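Side-chain contact in AFP (Microbacterium arborescens, PDB 2YJK), which probably takes up ferrous iron and stores it in ferric form, as other Dps proteins do, inside a twelve-subunit shell of ferritin-fold chains: residues Q23-V28 and E74-L79. Sequence-based numbering, arbitrary orientation.
Sequences QFLTPV and ERIVAL. With OFE (Iron(II) oxide), chain P.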
ATOM      1  N   GLN C  23      24.134 -16.564  28.540  1.00 38.75           N
ATOM      2  CA  GLN C  23      25.134 -17.523  28.218  1.00 38.30           C
ATOM      3  C   GLN C  23      24.912 -18.156  26.856  1.00 36.33           C
ATOM      4  O   GLN C  23      25.866 -18.321  26.121  1.00 38.03           O
ATOM      5  CB  GLN C  23      25.197 -18.574  29.319  1.00 40.31           C
ATOM      6  CG  GLN C  23      26.056 -19.768  28.963  1.00 42.49           C
ATOM      7  CD  GLN C  23      26.055 -20.799  30.044  1.00 49.59           C
ATOM      8  OE1 GLN C  23      26.792 -21.796  29.956  1.00 52.23           O
ATOM      9  NE2 GLN C  23      25.232 -20.582  31.094  1.00 49.06           N
ATOM     10  N   PHE C  24      23.693 -18.547  26.518  1.00 35.04           N
ATOM     11  CA  PHE C  24      23.469 -19.290  25.259  1.00 33.35           C
ATOM     12  C   PHE C  24      23.116 -18.412  24.067  1.00 32.26           C
ATOM     13  O   PHE C  24      23.418 -18.742  22.907  1.00 30.99           O
ATOM     14  CB  PHE C  24      22.405 -20.327  25.476  1.00 34.58           C
ATOM     15  CG  PHE C  24      22.835 -21.423  26.382  1.00 35.15           C
ATOM     16  CD1 PHE C  24      23.827 -22.337  25.955  1.00 38.08           C
ATOM     17  CD2 PHE C  24      22.229 -21.592  27.643  1.00 35.51           C
ATOM     18  CE1 PHE C  24      24.212 -23.418  26.771  1.00 39.52           C
ATOM     19  CE2 PHE C  24      22.634 -22.679  28.495  1.00 37.83           C
ATOM     20  CZ  PHE C  24      23.626 -23.564  28.062  1.00 38.89           C
ATOM     21  N   LEU C  25      22.505 -17.270  24.350  1.00 30.03           N
ATOM     22  CA  LEU C  25      22.102 -16.378  23.267  1.00 29.63           C
ATOM     23  C   LEU C  25      23.185 -15.382  22.847  1.00 29.12           C
ATOM     24  O   LEU C  25      23.214 -14.935  21.699  1.00 29.12           O
ATOM     25  CB  LEU C  25      20.833 -15.658  23.641  1.00 27.12           C
ATOM     26  CG  LEU C  25      19.617 -16.608  23.631  1.00 30.00           C
ATOM     27  CD1 LEU C  25      18.350 -15.771  23.959  1.00 32.72           C
ATOM     28  CD2 LEU C  25      19.400 -17.340  22.336  1.00 27.69           C
ATOM     29  N   THR C  26      24.078 -15.046  23.762  1.00 29.78           N
ATOM     30  CA  THR C  26      25.178 -14.138  23.424  1.00 31.34           C
ATOM     31  C   THR C  26      26.041 -14.548  22.210  1.00 30.59           C
ATOM     32  O   THR C  26      26.368 -13.659  21.393  1.00 29.57           O
ATOM     33  CB  THR C  26      26.061 -13.794  24.658  1.00 32.92           C
ATOM     34  OG1 THR C  26      25.208 -13.251  25.654  1.00 33.39           O
ATOM     35  CG2 THR C  26      27.127 -12.801  24.319  1.00 32.69           C
ATOM     36  N   PRO C  27      26.422 -15.850  22.085  1.00 30.99           N
ATOM     37  CA  PRO C  27      27.239 -16.256  20.909  1.00 30.99           C
ATOM     38  C   PRO C  27      26.395 -16.146  19.643  1.00 30.04           C
ATOM     39  O   PRO C  27      26.892 -15.844  18.554  1.00 31.13           O
ATOM     40  CB  PRO C  27      27.554 -17.756  21.194  1.00 31.93           C
ATOM     41  CG  PRO C  27      27.483 -17.856  22.766  1.00 33.34           C
ATOM     42  CD  PRO C  27      26.304 -16.946  23.073  1.00 31.61           C
ATOM     43  N   VAL C  28      25.097 -16.331  19.785  1.00 29.64           N
ATOM     44  CA  VAL C  28      24.194 -16.077  18.656  1.00 27.76           C
ATOM     45  C   VAL C  28      24.181 -14.618  18.191  1.00 28.09           C
ATOM     46  O   VAL C  28      24.288 -14.333  16.981  1.00 29.18           O
ATOM     47  CB  VAL C  28      22.781 -16.608  18.984  1.00 27.08           C
ATOM     48  CG1 VAL C  28      21.803 -16.340  17.833  1.00 26.05           C
ATOM     49  CG2 VAL C  28      22.847 -18.127  19.270  1.00 27.78           C
ATOM     50  N   GLU C  74      17.524  -8.702  22.117  1.00 25.31           N
ATOM     51  CA  GLU C  74      16.492  -8.026  22.877  1.00 26.96           C
ATOM     52  C   GLU C  74      15.871  -8.976  23.851  1.00 25.90           C
ATOM     53  O   GLU C  74      15.349  -8.571  24.880  1.00 26.69           O
ATOM     54  CB  GLU C  74      15.458  -7.371  21.938  1.00 26.50           C
ATOM     55  CG  GLU C  74      16.179  -6.215  21.156  1.00 31.83           C
ATOM     56  CD  GLU C  74      15.238  -5.309  20.364  1.00 39.00           C
ATOM     57  OE1 GLU C  74      14.034  -5.660  20.157  1.00 38.81           O
ATOM     58  OE2 GLU C  74      15.710  -4.215  19.951  1.00 43.40           O
ATOM     59  N   ARG C  75      15.878 -10.234  23.492  1.00 25.26           N
ATOM     60  CA  ARG C  75      15.513 -11.263  24.460  1.00 27.54           C
ATOM     61  C   ARG C  75      16.475 -11.221  25.678  1.00 28.48           C
ATOM     62  O   ARG C  75      15.996 -11.296  26.832  1.00 29.76           O
ATOM     63  CB  ARG C  75      15.503 -12.674  23.799  1.00 27.92           C
ATOM     64  CG  ARG C  75      15.206 -13.833  24.791  1.00 28.65           C
ATOM     65  CD  ARG C  75      13.760 -13.722  25.214  1.00 27.10           C
ATOM     66  NE  ARG C  75      13.488 -14.570  26.337  1.00 33.21           N
ATOM     67  CZ  ARG C  75      12.437 -14.449  27.139  1.00 35.08           C
ATOM     68  NH1 ARG C  75      11.501 -13.465  26.952  1.00 31.04           N
ATOM     69  NH2 ARG C  75      12.352 -15.299  28.138  1.00 30.02           N
ATOM     70  N   ILE C  76      17.798 -11.095  25.457  1.00 28.29           N
ATOM     71  CA  ILE C  76      18.754 -10.978  26.600  1.00 28.31           C
ATOM     72  C   ILE C  76      18.484  -9.737  27.459  1.00 29.13           C
ATOM     73  O   ILE C  76      18.450  -9.782  28.696  1.00 29.75           O
ATOM     74  CB  ILE C  76      20.218 -10.934  26.128  1.00 29.49           C
ATOM     75  CG1 ILE C  76      20.631 -12.298  25.528  1.00 28.65           C
ATOM     76  CG2 ILE C  76      21.159 -10.554  27.316  1.00 29.07           C
ATOM     77  CD1 ILE C  76      21.819 -12.197  24.595  1.00 29.66           C
ATOM     78  N   VAL C  77      18.240  -8.626  26.786  1.00 28.21           N
ATOM     79  CA  VAL C  77      18.033  -7.367  27.472  1.00 28.68           C
ATOM     80  C   VAL C  77      16.704  -7.377  28.234  1.00 30.40           C
ATOM     81  O   VAL C  77      16.658  -6.911  29.376  1.00 29.49           O
ATOM     82  CB  VAL C  77      18.174  -6.159  26.525  1.00 28.37           C
ATOM     83  CG1 VAL C  77      17.826  -4.801  27.335  1.00 29.96           C
ATOM     84  CG2 VAL C  77      19.704  -6.119  25.987  1.00 26.72           C
ATOM     85  N   ALA C  78      15.667  -7.974  27.628  1.00 29.59           N
ATOM     86  CA  ALA C  78      14.334  -8.061  28.239  1.00 31.77           C
ATOM     87  C   ALA C  78      14.356  -8.827  29.538  1.00 33.53           C
ATOM     88  O   ALA C  78      13.489  -8.610  30.383  1.00 34.83           O
ATOM     89  CB  ALA C  78      13.290  -8.752  27.251  1.00 30.41           C
ATOM     90  N   LEU C  79      15.304  -9.756  29.664  1.00 34.80           N
ATOM     91  CA  LEU C  79      15.484 -10.565  30.896  1.00 35.29           C
ATOM     92  C   LEU C  79      16.309  -9.807  31.901  1.00 36.21           C
ATOM     93  O   LEU C  79      16.595 -10.306  33.006  1.00 37.22           O
ATOM     94  CB  LEU C  79      16.154 -11.907  30.587  1.00 35.89           C
ATOM     95  CG  LEU C  79      15.233 -12.860  29.784  1.00 38.00           C
ATOM     96  CD1 LEU C  79      15.955 -14.130  29.411  1.00 39.70           C
ATOM     97  CD2 LEU C  79      13.958 -13.196  30.578  1.00 43.80           C
TER
HETATM   98 FE   OFE P1159      15.452  -3.546  17.898  1.00 41.44          FE
HETATM   99  O   OFE P1159      15.527  -3.094  15.783  0.50 15.89           O
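The guanidinium of R75, whose arm also meets L25, has one face covered off-centre by CD2 of L79, from its own segment, 3.6 Å from the plane. Its nitrogens are all engaged: NE is hydrogen-bonded to S137 OG, while NH2 and NH1 form salt bridges with D134 and with D149 of a neighbouring subunit. The arm bends at chi2 (70°), and its methylene CG meets L25 CD1 at 3.8 Å; the stem packs on L25 while the head bonds both within the chain and across the interface. I76 completes the apolar join. With CG1 anti to its carbonyl carbon (chi1 -68°), it brings CD1 to 3.7 Å from L25 CB, and the same methyl lies 3.7 Å from T26 OG1, a hydroxyl satisfied by A22 O one turn back. E74 OE2 lies 2.2 Å from the iron (FE) of the bound iron oxide, which D70 of the same chain and H43 of a third subunit also bind, the intersubunit site characteristic of Dps proteins. Within the ferritin four-helix bundle, the local axes on helices 15-45 and 51-78 run roughly antiparallel (146°), 9.9 Å apart at closest approach; V28 reaches helices 105-130 and 135-156, and R75 and L79 touch helix 135-156.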